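Local coordinates for mandelate racemase/muconate lactonizing protein (Alicyclobacillus acidocaldarius LAA1, PDB 3QLD) that is of unknown function but belongs to the mandelate racemase/muconate lactonizing family of the enolase superfamily, with an enolase-type N-terminal domain and a TIM-barrel-like C-terminal domain, at residues 228-236 with 254-265; 287-298 with 313-324. All coordinates share one frame; numbering follows the deposited sequence.

Contact 1: 228-236 with 254-265; sequences DWFDLAKLQ and ELKLTARLGAAR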
loop_
_atom_site.group_PDB
_atom_site.type_symbol
_atom_site.label_atom_id
_atom_site.label_comp_id
_atom_site.label_asym_id
_atom_site.label_seq_id
_atom_site.Cartn_x
_atom_site.Cartn_y
_atom_site.Cartn_z
ATOM N N ASP A 228 -8.149 13.346 -1.612
ATOM C CA ASP A 228 -8.666 13.657 -2.939
ATOM C C ASP A 228 -7.720 14.580 -3.748
ATOM O O ASP A 228 -7.212 15.629 -3.313
ATOM C CB ASP A 228 -10.216 13.918 -2.843
ATOM C CG ASP A 228 -10.800 14.934 -3.830
ATOM O OD1 ASP A 228 -12.060 15.046 -3.786
ATOM O OD2 ASP A 228 -10.099 15.584 -4.636
ATOM N N TRP A 229 -7.371 14.011 -4.882
ATOM C CA TRP A 229 -6.413 14.548 -5.776
ATOM C C TRP A 229 -6.901 15.869 -6.355
ATOM O O TRP A 229 -6.107 16.790 -6.593
ATOM C CB TRP A 229 -6.200 13.545 -6.895
ATOM C CG TRP A 229 -5.266 12.430 -6.565
ATOM C CD1 TRP A 229 -5.582 11.096 -6.421
ATOM C CD2 TRP A 229 -3.859 12.538 -6.311
ATOM N NE1 TRP A 229 -4.438 10.369 -6.119
ATOM C CE2 TRP A 229 -3.373 11.228 -6.048
ATOM C CE3 TRP A 229 -2.954 13.622 -6.295
ATOM C CZ2 TRP A 229 -2.021 10.968 -5.769
ATOM C CZ3 TRP A 229 -1.591 13.355 -6.054
ATOM C CH2 TRP A 229 -1.147 12.045 -5.780
ATOM N N PHE A 230 -8.221 15.985 -6.556
ATOM C CA PHE A 230 -8.728 17.208 -7.130
ATOM C C PHE A 230 -8.771 18.351 -6.162
ATOM O O PHE A 230 -8.566 19.477 -6.590
ATOM C CB PHE A 230 -10.056 17.004 -7.869
ATOM C CG PHE A 230 -9.822 16.719 -9.309
ATOM C CD1 PHE A 230 -9.902 15.434 -9.794
ATOM C CD2 PHE A 230 -9.352 17.737 -10.155
ATOM C CE1 PHE A 230 -9.615 15.173 -11.130
ATOM C CE2 PHE A 230 -9.072 17.508 -11.482
ATOM C CZ PHE A 230 -9.203 16.214 -11.982
ATOM N N ASP A 231 -8.975 18.057 -4.866
ATOM C CA ASP A 231 -8.876 19.090 -3.812
ATOM C C ASP A 231 -7.458 19.629 -3.795
ATOM O O ASP A 231 -7.244 20.834 -3.633
ATOM C CB ASP A 231 -9.225 18.514 -2.395
ATOM C CG ASP A 231 -10.796 18.226 -2.228
ATOM O OD1 ASP A 231 -11.585 18.643 -3.083
ATOM O OD2 ASP A 231 -11.205 17.648 -1.216
ATOM N N LEU A 232 -6.491 18.734 -3.916
ATOM C CA LEU A 232 -5.096 19.154 -3.954
ATOM C C LEU A 232 -4.764 20.050 -5.197
ATOM O O LEU A 232 -4.049 21.079 -5.125
ATOM C CB LEU A 232 -4.205 17.953 -3.857
ATOM C CG LEU A 232 -2.746 18.358 -3.574
ATOM C CD1 LEU A 232 -2.637 19.108 -2.178
ATOM C CD2 LEU A 232 -1.921 17.109 -3.564
ATOM N N ALA A 233 -5.231 19.603 -6.356
ATOM C CA ALA A 233 -5.020 20.330 -7.597
ATOM C C ALA A 233 -5.596 21.717 -7.493
ATOM O O ALA A 233 -4.954 22.714 -7.917
ATOM C CB ALA A 233 -5.671 19.567 -8.790
ATOM N N LYS A 234 -6.815 21.811 -6.967
ATOM C CA LYS A 234 -7.433 23.126 -6.775
ATOM C C LYS A 234 -6.704 23.969 -5.762
ATOM O O LYS A 234 -6.602 25.164 -5.922
ATOM C CB LYS A 234 -8.845 22.908 -6.288
ATOM C CG LYS A 234 -9.696 24.120 -6.173
ATOM C CD LYS A 234 -11.082 23.723 -5.608
ATOM C CE LYS A 234 -12.030 23.337 -6.732
ATOM N NZ LYS A 234 -11.638 22.099 -7.446
ATOM N N LEU A 235 -6.196 23.351 -4.685
ATOM C CA LEU A 235 -5.470 24.170 -3.719
ATOM C C LEU A 235 -4.174 24.686 -4.334
ATOM O O LEU A 235 -3.849 25.851 -4.192
ATOM C CB LEU A 235 -5.217 23.357 -2.430
ATOM C CG LEU A 235 -4.328 24.079 -1.407
ATOM C CD1 LEU A 235 -5.101 25.254 -0.759
ATOM C CD2 LEU A 235 -3.913 23.049 -0.310
ATOM N N GLN A 236 -3.400 23.831 -4.991
ATOM C CA GLN A 236 -2.106 24.290 -5.576
ATOM C C GLN A 236 -2.322 25.376 -6.608
ATOM O O GLN A 236 -1.577 26.398 -6.629
ATOM C CB GLN A 236 -1.307 23.145 -6.181
ATOM C CG GLN A 236 0.003 23.556 -6.855
ATOM C CD GLN A 236 1.062 24.185 -5.892
ATOM O OE1 GLN A 236 2.062 23.543 -5.630
ATOM N NE2 GLN A 236 0.836 25.435 -5.393
ATOM N N GLU A 254 2.489 7.819 -9.551
ATOM C CA GLU A 254 1.785 8.824 -8.735
ATOM C C GLU A 254 2.372 10.224 -8.971
ATOM O O GLU A 254 1.685 11.216 -8.929
ATOM C CB GLU A 254 1.882 8.480 -7.264
ATOM C CG GLU A 254 0.598 7.790 -6.676
ATOM C CD GLU A 254 0.664 7.672 -5.138
ATOM O OE1 GLU A 254 1.660 7.105 -4.625
ATOM O OE2 GLU A 254 -0.280 8.154 -4.446
ATOM N N LEU A 255 3.671 10.273 -9.165
ATOM C CA LEU A 255 4.377 11.515 -9.503
ATOM C C LEU A 255 3.914 11.992 -10.857
ATOM O O LEU A 255 3.676 13.161 -11.014
ATOM C CB LEU A 255 5.900 11.323 -9.522
ATOM C CG LEU A 255 6.710 12.636 -9.798
ATOM C CD1 LEU A 255 6.490 13.659 -8.703
ATOM C CD2 LEU A 255 8.195 12.310 -9.872
ATOM N N LYS A 256 3.791 11.104 -11.846
ATOM C CA LYS A 256 3.165 11.481 -13.156
ATOM C C LYS A 256 1.784 12.121 -13.029
ATOM O O LYS A 256 1.486 13.146 -13.690
ATOM C CB LYS A 256 3.151 10.309 -14.186
ATOM C CG LYS A 256 4.523 10.063 -14.763
ATOM C CD LYS A 256 4.543 8.821 -15.740
ATOM C CE LYS A 256 5.986 8.613 -16.241
ATOM N NZ LYS A 256 6.134 7.587 -17.336
ATOM N N LEU A 257 0.955 11.538 -12.166
ATOM C CA LEU A 257 -0.397 12.024 -11.947
ATOM C C LEU A 257 -0.325 13.405 -11.234
ATOM O O LEU A 257 -1.056 14.353 -11.586
ATOM C CB LEU A 257 -1.195 11.012 -11.089
ATOM C CG LEU A 257 -2.563 11.551 -10.611
ATOM C CD1 LEU A 257 -3.540 11.850 -11.818
ATOM C CD2 LEU A 257 -3.214 10.662 -9.581
ATOM N N THR A 258 0.532 13.503 -10.211
ATOM C CA THR A 258 0.763 14.810 -9.523
ATOM C C THR A 258 1.055 15.937 -10.482
ATOM O O THR A 258 0.399 16.996 -10.445
ATOM C CB THR A 258 1.918 14.699 -8.510
ATOM O OG1 THR A 258 1.513 13.790 -7.509
ATOM C CG2 THR A 258 2.177 16.042 -7.831
ATOM N N ALA A 259 2.011 15.666 -11.367
ATOM C CA ALA A 259 2.455 16.618 -12.370
ATOM C C ALA A 259 1.333 16.926 -13.365
ATOM O O ALA A 259 1.164 18.066 -13.761
ATOM C CB ALA A 259 3.682 16.072 -13.075
ATOM N N ARG A 260 0.545 15.915 -13.738
ATOM C CA ARG A 260 -0.526 16.086 -14.702
ATOM C C ARG A 260 -1.640 16.973 -14.119
ATOM O O ARG A 260 -2.219 17.823 -14.830
ATOM C CB ARG A 260 -1.057 14.715 -15.176
ATOM C CG ARG A 260 -2.140 14.784 -16.246
ATOM C CD ARG A 260 -1.600 15.159 -17.619
ATOM N NE ARG A 260 -2.693 15.216 -18.579
ATOM C CZ ARG A 260 -2.938 14.287 -19.524
ATOM N NH1 ARG A 260 -2.149 13.226 -19.660
ATOM N NH2 ARG A 260 -3.970 14.434 -20.364
ATOM N N LEU A 261 -1.873 16.819 -12.801
ATOM C CA LEU A 261 -2.922 17.537 -12.103
ATOM C C LEU A 261 -2.489 18.941 -11.708
ATOM O O LEU A 261 -3.345 19.752 -11.417
ATOM C CB LEU A 261 -3.347 16.780 -10.843
ATOM C CG LEU A 261 -4.248 15.571 -11.044
ATOM C CD1 LEU A 261 -4.345 14.899 -9.694
ATOM C CD2 LEU A 261 -5.635 15.900 -11.648
ATOM N N GLY A 262 -1.175 19.207 -11.718
ATOM C CA GLY A 262 -0.626 20.474 -11.192
ATOM C C GLY A 262 -0.881 20.474 -9.681
ATOM O O GLY A 262 -1.243 21.505 -9.110
ATOM N N ALA A 263 -0.779 19.303 -9.055
ATOM C CA ALA A 263 -1.197 19.179 -7.661
ATOM C C ALA A 263 -0.066 19.591 -6.718
ATOM O O ALA A 263 -0.295 19.783 -5.487
ATOM C CB ALA A 263 -1.584 17.748 -7.334
ATOM N N ALA A 264 1.166 19.595 -7.252
ATOM C CA ALA A 264 2.313 20.034 -6.432
ATOM C C ALA A 264 3.475 20.445 -7.315
ATOM O O ALA A 264 3.564 20.064 -8.501
ATOM C CB ALA A 264 2.778 18.944 -5.421
ATOM N N ARG A 265 4.402 21.150 -6.697
ATOM C CA ARG A 265 5.563 21.649 -7.432
ATOM C C ARG A 265 6.912 21.220 -6.855
ATOM O O ARG A 265 7.935 21.517 -7.476
ATOM C CB ARG A 265 5.506 23.197 -7.594
ATOM C CG ARG A 265 4.312 23.631 -8.382
ATOM C CD ARG A 265 4.469 25.045 -8.926
ATOM N NE ARG A 265 4.210 26.110 -7.961
ATOM C CZ ARG A 265 3.008 26.670 -7.822
ATOM N NH1 ARG A 265 2.806 27.657 -6.953
ATOM N NH2 ARG A 265 2.007 26.217 -8.575
HETATM O O HOH W 1 -0.514 28.448 -8.546
#

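Contact 2: 287-298 with 313-324; sequences AGEAGMAAWVGG and AALPLMRYATDL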
loop_
_atom_site.group_PDB
_atom_site.type_symbol
_atom_site.label_atom_id
_atom_site.label_comp_id
_atom_site.label_asym_id
_atom_site.label_seq_id
_atom_site.Cartn_x
_atom_site.Cartn_y
_atom_site.Cartn_z
ATOM N N ALA A 287 10.283 14.496 -12.472
ATOM C CA ALA A 287 10.116 15.804 -11.789
ATOM C C ALA A 287 10.789 16.966 -12.576
ATOM O O ALA A 287 10.220 18.092 -12.722
ATOM C CB ALA A 287 10.619 15.765 -10.382
ATOM N N GLY A 288 12.000 16.693 -13.062
ATOM C CA GLY A 288 12.732 17.686 -13.897
ATOM C C GLY A 288 11.946 18.019 -15.181
ATOM O O GLY A 288 11.799 19.191 -15.489
ATOM N N GLU A 289 11.418 17.013 -15.895
ATOM C CA GLU A 289 10.595 17.228 -17.132
ATOM C C GLU A 289 9.376 18.133 -16.818
ATOM O O GLU A 289 8.929 18.969 -17.645
ATOM C CB GLU A 289 10.030 15.914 -17.697
ATOM C CG GLU A 289 10.975 14.833 -18.234
ATOM C CD GLU A 289 10.323 13.392 -18.256
ATOM O OE1 GLU A 289 9.118 13.232 -18.635
ATOM O OE2 GLU A 289 11.018 12.398 -17.877
ATOM N N ALA A 290 8.828 17.931 -15.624
ATOM C CA ALA A 290 7.688 18.689 -15.146
ATOM C C ALA A 290 7.986 20.049 -14.537
ATOM O O ALA A 290 7.075 20.734 -14.158
ATOM C CB ALA A 290 6.862 17.830 -14.164
ATOM N N GLY A 291 9.238 20.456 -14.405
ATOM C CA GLY A 291 9.481 21.761 -13.778
ATOM C C GLY A 291 9.473 21.792 -12.248
ATOM O O GLY A 291 9.578 22.865 -11.640
HETATM N N MSE A 292 9.388 20.608 -11.633
HETATM C CA MSE A 292 9.408 20.457 -10.187
HETATM C C MSE A 292 10.854 20.494 -9.590
HETATM O O MSE A 292 11.868 20.230 -10.289
HETATM C CB MSE A 292 8.701 19.149 -9.859
HETATM C CG MSE A 292 7.312 19.069 -10.417
HETATM SE SE MSE A 292 6.339 17.424 -9.922
HETATM C CE MSE A 292 6.375 17.695 -7.995
ATOM N N ALA A 293 10.950 20.888 -8.322
ATOM C CA ALA A 293 12.208 20.873 -7.586
ATOM C C ALA A 293 12.070 19.691 -6.621
ATOM O O ALA A 293 10.954 19.333 -6.227
ATOM C CB ALA A 293 12.344 22.164 -6.772
ATOM N N ALA A 294 13.199 19.086 -6.260
ATOM C CA ALA A 294 13.197 17.972 -5.299
ATOM C C ALA A 294 14.309 18.172 -4.271
ATOM O O ALA A 294 15.255 18.978 -4.487
ATOM C CB ALA A 294 13.286 16.626 -6.047
ATOM N N TRP A 295 14.174 17.503 -3.120
ATOM C CA TRP A 295 15.163 17.541 -2.057
ATOM C C TRP A 295 14.998 16.227 -1.335
ATOM O O TRP A 295 13.934 15.557 -1.479
ATOM C CB TRP A 295 14.918 18.722 -1.119
ATOM C CG TRP A 295 13.564 18.806 -0.522
ATOM C CD1 TRP A 295 12.438 19.288 -1.119
ATOM C CD2 TRP A 295 13.172 18.368 0.784
ATOM N NE1 TRP A 295 11.360 19.216 -0.256
ATOM C CE2 TRP A 295 11.776 18.624 0.912
ATOM C CE3 TRP A 295 13.852 17.744 1.851
ATOM C CZ2 TRP A 295 11.049 18.313 2.073
ATOM C CZ3 TRP A 295 13.137 17.454 3.026
ATOM C CH2 TRP A 295 11.737 17.716 3.124
ATOM N N VAL A 296 15.991 15.844 -0.546
ATOM C CA VAL A 296 15.915 14.557 0.180
ATOM C C VAL A 296 15.464 14.697 1.632
ATOM O O VAL A 296 16.053 15.447 2.439
ATOM C CB VAL A 296 17.278 13.743 0.059
ATOM C CG1 VAL A 296 17.339 12.561 1.020
ATOM C CG2 VAL A 296 17.568 13.323 -1.325
ATOM N N GLY A 297 14.415 13.929 2.022
ATOM C CA GLY A 297 13.862 14.054 3.370
ATOM C C GLY A 297 14.436 12.955 4.237
ATOM O O GLY A 297 15.145 12.090 3.728
ATOM N N GLY A 298 14.075 12.925 5.521
ATOM C CA GLY A 298 14.605 11.921 6.461
ATOM C C GLY A 298 13.584 11.003 7.121
ATOM O O GLY A 298 12.388 11.307 7.159
ATOM N N ALA A 313 21.048 12.653 -2.275
ATOM C CA ALA A 313 20.978 14.128 -2.238
ATOM C C ALA A 313 22.042 14.847 -3.070
ATOM O O ALA A 313 21.936 16.052 -3.272
ATOM C CB ALA A 313 21.051 14.600 -0.865
ATOM N N ALA A 314 23.020 14.090 -3.549
ATOM C CA ALA A 314 24.049 14.566 -4.483
ATOM C C ALA A 314 23.537 14.682 -5.947
ATOM O O ALA A 314 24.199 15.259 -6.836
ATOM C CB ALA A 314 25.228 13.605 -4.426
ATOM N N LEU A 315 22.356 14.147 -6.225
ATOM C CA LEU A 315 21.893 14.098 -7.602
ATOM C C LEU A 315 21.516 15.504 -8.122
ATOM O O LEU A 315 21.200 16.407 -7.321
ATOM C CB LEU A 315 20.774 13.062 -7.798
ATOM C CG LEU A 315 21.193 11.642 -7.410
ATOM C CD1 LEU A 315 19.923 10.817 -7.084
ATOM C CD2 LEU A 315 22.073 10.924 -8.521
ATOM N N PRO A 316 21.613 15.712 -9.464
ATOM C CA PRO A 316 21.549 17.084 -9.955
ATOM C C PRO A 316 20.292 17.861 -9.588
ATOM O O PRO A 316 20.430 19.011 -9.195
ATOM C CB PRO A 316 21.665 16.935 -11.487
ATOM C CG PRO A 316 22.427 15.727 -11.699
ATOM C CD PRO A 316 21.948 14.776 -10.563
ATOM N N LEU A 317 19.097 17.253 -9.676
ATOM C CA LEU A 317 17.850 18.009 -9.387
ATOM C C LEU A 317 17.564 18.272 -7.911
ATOM O O LEU A 317 16.599 18.999 -7.553
ATOM C CB LEU A 317 16.636 17.377 -10.075
ATOM C CG LEU A 317 15.274 18.117 -9.994
ATOM C CD1 LEU A 317 15.069 19.195 -11.109
ATOM C CD2 LEU A 317 14.164 17.112 -10.100
HETATM N N MSE A 318 18.378 17.696 -7.032
HETATM C CA MSE A 318 18.211 17.896 -5.610
HETATM C C MSE A 318 18.620 19.279 -5.212
HETATM O O MSE A 318 19.640 19.444 -4.542
HETATM C CB MSE A 318 19.010 16.865 -4.819
HETATM C CG MSE A 318 18.647 15.475 -5.212
HETATM SE SE MSE A 318 16.765 15.104 -4.652
HETATM C CE MSE A 318 17.094 13.170 -4.432
ATOM N N ARG A 319 17.793 20.259 -5.570
ATOM C CA ARG A 319 18.143 21.691 -5.509
ATOM C C ARG A 319 17.971 22.357 -4.141
ATOM O O ARG A 319 18.568 23.419 -3.866
ATOM C CB ARG A 319 17.341 22.479 -6.579
ATOM C CG ARG A 319 17.877 22.375 -8.068
ATOM C CD ARG A 319 19.304 22.958 -8.226
ATOM N NE ARG A 319 19.339 24.426 -8.097
ATOM C CZ ARG A 319 20.379 25.142 -7.651
ATOM N NH1 ARG A 319 21.504 24.539 -7.261
ATOM N NH2 ARG A 319 20.282 26.474 -7.587
ATOM N N TYR A 320 17.158 21.759 -3.271
ATOM C CA TYR A 320 17.002 22.292 -1.923
ATOM C C TYR A 320 17.745 21.388 -0.919
ATOM O O TYR A 320 18.208 20.259 -1.270
ATOM C CB TYR A 320 15.524 22.433 -1.518
ATOM C CG TYR A 320 14.666 23.291 -2.467
ATOM C CD1 TYR A 320 15.220 24.369 -3.191
ATOM C CD2 TYR A 320 13.277 23.040 -2.608
ATOM C CE1 TYR A 320 14.423 25.171 -4.051
ATOM C CE2 TYR A 320 12.478 23.835 -3.452
ATOM C CZ TYR A 320 13.057 24.897 -4.166
ATOM O OH TYR A 320 12.256 25.670 -4.997
ATOM N N ALA A 321 17.844 21.930 0.285
ATOM C CA ALA A 321 18.529 21.366 1.430
ATOM C C ALA A 321 17.866 20.058 1.807
ATOM O O ALA A 321 16.633 19.885 1.618
ATOM C CB ALA A 321 18.413 22.323 2.626
ATOM N N THR A 322 18.694 19.173 2.374
ATOM C CA THR A 322 18.241 17.901 2.962
ATOM C C THR A 322 17.815 18.011 4.411
ATOM O O THR A 322 18.271 18.903 5.161
ATOM C CB THR A 322 19.271 16.744 2.697
ATOM O OG1 THR A 322 18.742 15.490 3.206
ATOM C CG2 THR A 322 20.676 17.053 3.382
ATOM N N ASP A 323 16.842 17.178 4.820
ATOM C CA ASP A 323 16.534 17.042 6.220
ATOM C C ASP A 323 17.542 16.097 6.953
ATOM O O ASP A 323 17.388 15.876 8.126
ATOM C CB ASP A 323 15.107 16.472 6.422
ATOM C CG ASP A 323 13.988 17.540 6.311
ATOM O OD1 ASP A 323 14.271 18.754 6.122
ATOM O OD2 ASP A 323 12.799 17.141 6.430
ATOM N N LEU A 324 18.468 15.466 6.235
ATOM C CA LEU A 324 19.340 14.426 6.814
ATOM C C LEU A 324 20.485 15.174 7.462
ATOM O O LEU A 324 21.285 15.734 6.752
ATOM C CB LEU A 324 19.907 13.520 5.718
ATOM C CG LEU A 324 18.867 12.608 5.008
ATOM C CD1 LEU A 324 19.493 11.925 3.822
ATOM C CD2 LEU A 324 18.352 11.543 5.998
HETATM O O HOH W 2 18.260 17.635 -0.707
#

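Contact 1: 228-236 with 254-265
Helix 229-236 packs against helix 254-261, the axes 10.2 Å apart and at 46°, and the backbones come closest just past the second helix, where A233 CA and A263 CA are 4.0 Å apart. These are successive helices on the outer wall of the TIM-like barrel, strand 243-245 lying between them in sequence. W229 is a knob in a hole formed by E254, L257, T258 and L261. L257 CD2 lies over its five-membered ring, 3.6 Å from the centroid, a CH-pi contact. E254 OE2 meets the indole edge in plane, 3.6 Å from W229 CZ2, with the carboxylate nearly perpendicular to the ring, while E254 OE1 takes a hydrogen bond from R250 N; R253 of the second subunit makes a cation-pi contact with W229. L261 forks between the aromatics: CD1 packs on W229 CB, and CD2 lies over one face of F230, 4.0 Å from the ring centroid. Helix 254-261 ends in a Schellman motif at G262, whose positive phi turns the chain so that A263 CB rests on L232 CD2 at 3.8 Å. The buried A263 O faces L232 CG and has no polar partner. The side chain of Q236 starts with CG anti to the backbone N and bends at chi2 (63°), laying its amide over the guanidinium of R265. The amide is gripped by V243 N and T241 O, while R265 NH1 donates to L239 O. The two planes stack 21° apart, and Q236 NE2 and R265 NH1, both donors, sit 3.4 Å apart without a hydrogen bond.

Contact 2: 287-298 with 313-324
Strand 293-296 is the seventh strand of the TIM-like barrel, and the irregular segment 313-324 lies between it and the first strand, 137-144, helping to close the barrel. From V296-T322 to G298-L324 the two backbones advance in the same direction. V296 O is gripped twice: D323 N donates at 3.0 Å, nearly in line with the carbonyl (165° at the oxygen), and T322 OG1 donates at 2.8 Å from above the carbonyl plane. The T322 hydroxyl, placed opposite the backbone N (chi1 -176°), reaches V296 O and also accepts from L324 N, an ST turn that ties the hydroxyl into both segments. A water bridges the two segments just before this point, accepting from V296 N at 2.9 Å and donating to Y320 O at 2.7 Å. The bond from R319 N to A294 O is weak.

On one side of the strand W295 lies beside the D323 carboxylate; W295 CZ3 is 3.4 Å from D323 CG, the planes 59° apart. D323 in turn makes salt bridges with K169 and R167, and R167 also forms a cation-pi contact with the indole. V296 CG1 packs on L324 CD1 at 3.6 Å. At the beginning of the strand Y320 meets A293 CB obliquely through CE2. L317 reaches back to the end of helix 277-289, where its CD2 lies 3.8 Å from A287 CB.

Strand 266-269 pairs with 293-296 through backbone bonds of A293, W295 and G297, W295 stacks on F219, and T322 and D323 touch strand 137-144, while L284 of helix 277-289 lies against A294 and L317.

Contact 1 lies on the outer helical layer of the barrel, where the second subunit packs, whereas contact 2 sits at the barrel wall and is touched by no other chain; their centres are 18 Å apart. They join where strand 266-269 begins: R265 O is 3.2 Å from A293 N, a probable hydrogen bond that pairs the end of 254-265 with the start of strand 293-296. Around it, the selenomethionine methyl M292 CE packs 3.7 Å from A264 O, and A259 CB meets A290 CB at 3.8 Å. The ends of helices 252-261 and 277-289, each closed by a Schellman motif, thus touch through A259 and A290.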